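Local coordinates for [4Fe-4S]-dependent U34-ARNt thiolase (Methanococcus maripaludis, PDB 6SCY), which probably transfers sulfur to uridine 34 of tRNA, using ATP and a [4Fe-4S] cluster, at residues Asn48-Met54 with Asn78-Ile84. Sequence-based numbering, arbitrary orientation.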
loop_
_atom_site.group_PDB
_atom_site.type_symbol
_atom_site.label_atom_id
_atom_site.label_comp_id
_atom_site.label_asym_id
_atom_site.label_seq_id
_atom_site.Cartn_x
_atom_site.Cartn_y
_atom_site.Cartn_z
ATOM N N ASN A 48 -16.693 14.587 -30.435
ATOM C CA ASN A 48 -17.392 15.826 -30.774
ATOM C C ASN A 48 -18.532 16.092 -29.771
ATOM O O ASN A 48 -18.938 15.186 -29.038
ATOM C CB ASN A 48 -17.923 15.740 -32.211
ATOM C CG ASN A 48 -18.142 17.070 -32.882
ATOM O OD1 ASN A 48 -17.249 17.920 -32.970
ATOM N ND2 ASN A 48 -19.344 17.262 -33.395
ATOM N N ASN A 49 -19.035 17.327 -29.737
ATOM C CA ASN A 49 -20.151 17.765 -28.892
ATOM C C ASN A 49 -19.854 17.701 -27.369
ATOM O O ASN A 49 -20.777 17.491 -26.568
ATOM C CB ASN A 49 -21.466 17.043 -29.251
ATOM C CG ASN A 49 -21.647 16.804 -30.728
ATOM O OD1 ASN A 49 -21.533 17.717 -31.554
ATOM N ND2 ASN A 49 -21.904 15.558 -31.089
ATOM N N ILE A 50 -18.593 17.969 -26.960
ATOM C CA ILE A 50 -18.248 18.028 -25.527
ATOM C C ILE A 50 -17.398 19.280 -25.201
ATOM O O ILE A 50 -16.626 19.743 -26.035
ATOM C CB ILE A 50 -17.644 16.732 -24.896
ATOM C CG1 ILE A 50 -16.365 16.289 -25.596
ATOM C CG2 ILE A 50 -18.650 15.590 -24.787
ATOM C CD1 ILE A 50 -15.243 16.539 -24.779
ATOM N N LYS A 51 -17.554 19.802 -23.973
ATOM C CA LYS A 51 -16.861 20.976 -23.438
ATOM C C LYS A 51 -15.989 20.521 -22.259
ATOM O O LYS A 51 -16.506 19.876 -21.341
ATOM C CB LYS A 51 -17.917 22.010 -22.981
ATOM C CG LYS A 51 -17.365 23.364 -22.583
ATOM C CD LYS A 51 -18.468 24.265 -22.081
ATOM C CE LYS A 51 -18.769 25.393 -23.034
ATOM N NZ LYS A 51 -19.587 26.444 -22.378
ATOM N N VAL A 52 -14.674 20.818 -22.288
ATOM C CA VAL A 52 -13.777 20.409 -21.197
ATOM C C VAL A 52 -13.127 21.597 -20.516
ATOM O O VAL A 52 -12.342 22.312 -21.136
ATOM C CB VAL A 52 -12.722 19.346 -21.608
ATOM C CG1 VAL A 52 -11.770 19.029 -20.456
ATOM C CG2 VAL A 52 -13.379 18.069 -22.116
ATOM N N ALA A 53 -13.446 21.789 -19.231
ATOM C CA ALA A 53 -12.858 22.811 -18.369
ATOM C C ALA A 53 -11.557 22.213 -17.876
ATOM O O ALA A 53 -11.478 20.992 -17.732
ATOM C CB ALA A 53 -13.768 23.077 -17.186
ATOM N N MET A 54 -10.532 23.028 -17.636
ATOM C CA MET A 54 -9.268 22.470 -17.176
ATOM C C MET A 54 -8.569 23.351 -16.176
ATOM O O MET A 54 -8.295 24.514 -16.462
ATOM C CB MET A 54 -8.336 22.070 -18.336
ATOM C CG MET A 54 -8.208 23.087 -19.413
ATOM S SD MET A 54 -6.967 22.586 -20.608
ATOM C CE MET A 54 -6.732 24.110 -21.418
ATOM N N ASN A 78 -17.064 20.820 -33.035
ATOM C CA ASN A 78 -18.055 21.069 -32.000
ATOM C C ASN A 78 -17.590 20.646 -30.624
ATOM O O ASN A 78 -18.371 20.089 -29.864
ATOM C CB ASN A 78 -19.401 20.425 -32.360
ATOM C CG ASN A 78 -20.013 20.868 -33.666
ATOM O OD1 ASN A 78 -19.478 21.715 -34.400
ATOM N ND2 ASN A 78 -21.163 20.295 -33.983
ATOM N N SER A 79 -16.331 20.931 -30.283
ATOM C CA SER A 79 -15.803 20.629 -28.953
ATOM C C SER A 79 -15.012 21.799 -28.399
ATOM O O SER A 79 -14.182 22.362 -29.110
ATOM C CB SER A 79 -15.020 19.325 -28.939
ATOM O OG SER A 79 -15.908 18.256 -28.656
ATOM N N ASN A 80 -15.326 22.218 -27.164
ATOM C CA ASN A 80 -14.728 23.391 -26.533
ATOM C C ASN A 80 -13.761 23.044 -25.414
ATOM O O ASN A 80 -13.853 21.963 -24.828
ATOM C CB ASN A 80 -15.840 24.323 -26.026
ATOM C CG ASN A 80 -15.437 25.767 -25.913
ATOM O OD1 ASN A 80 -15.223 26.286 -24.814
ATOM N ND2 ASN A 80 -15.327 26.450 -27.051
ATOM N N LEU A 81 -12.845 23.985 -25.099
ATOM C CA LEU A 81 -11.836 23.836 -24.051
ATOM C C LEU A 81 -11.691 25.171 -23.304
ATOM O O LEU A 81 -11.343 26.187 -23.906
ATOM C CB LEU A 81 -10.504 23.385 -24.687
ATOM C CG LEU A 81 -9.456 22.745 -23.791
ATOM C CD1 LEU A 81 -9.900 21.398 -23.307
ATOM C CD2 LEU A 81 -8.158 22.572 -24.536
ATOM N N ILE A 82 -12.028 25.180 -22.009
ATOM C CA ILE A 82 -11.956 26.373 -21.163
ATOM C C ILE A 82 -10.909 26.128 -20.077
ATOM O O ILE A 82 -10.872 25.039 -19.517
ATOM C CB ILE A 82 -13.347 26.746 -20.552
ATOM C CG1 ILE A 82 -14.470 26.679 -21.597
ATOM C CG2 ILE A 82 -13.322 28.138 -19.880
ATOM C CD1 ILE A 82 -15.866 26.505 -20.997
ATOM N N ALA A 83 -10.061 27.127 -19.773
ATOM C CA ALA A 83 -9.041 27.011 -18.728
ATOM C C ALA A 83 -9.431 27.834 -17.520
ATOM O O ALA A 83 -9.833 28.983 -17.672
ATOM C CB ALA A 83 -7.690 27.462 -19.252
ATOM N N ILE A 84 -9.339 27.249 -16.327
ATOM C CA ILE A 84 -9.678 27.939 -15.081
ATOM C C ILE A 84 -8.459 28.052 -14.181
ATOM O O ILE A 84 -7.879 27.031 -13.790
ATOM C CB ILE A 84 -10.879 27.325 -14.305
ATOM C CG1 ILE A 84 -12.039 26.887 -15.222
ATOM C CG2 ILE A 84 -11.357 28.289 -13.214
ATOM C CD1 ILE A 84 -12.682 25.580 -14.787
#
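Asn-48 reaches across to Asn-78 with its side-chain amide: OD1 accepts the backbone N of Asn-78 at 2.9 Å. CG stands anti to the backbone N (chi1 -156°), which swings the amide toward the segment 78-84, a place that suits asparagine because its short arm carries an acceptor. Asn-49 adds a weak backbone bond, its N to Asn-78 O. Ile-50 O accepts Asn-80 N, and Ser-79 OG lies 3.1 Å from that same oxygen while also bonding to Lys-47 O. From Lys-51 with Asn-80 to Met-54 with Ala-83 the strands pair in parallel. Lys-51 suits the partly exposed margin: its methylenes cross Ile-82, with CD 3.6 Å from CD1, and NZ goes on to Glu-160 O. Val-52, branched and buried, lies alongside Leu-81 on the face covered by Tyr-73 of helix 60-75; its N donates to Asn-80 O and its O accepts Ile-82 N. Ala-53 is small enough for the Ile-84 methyl CD1 to approach its CB to 3.6 Å, beside helix 141-159. Met-54 runs extended beyond CG, across Leu-81 at about a right angle, and its CE sits 3.8 Å from CD2; its N bonds weakly to Ile-82 O, its O nearly straight to Ile-84 N (171°). Helix 60-75 joins the strands, 18° from parallel, in a beta-alpha-beta crossover of the PP-loop domain. Polar groups gather at the partly exposed start; deeper in, apolar side chains flank the backbone ladder, leading toward Leu-56 and Val-86, predicted to bind ATP.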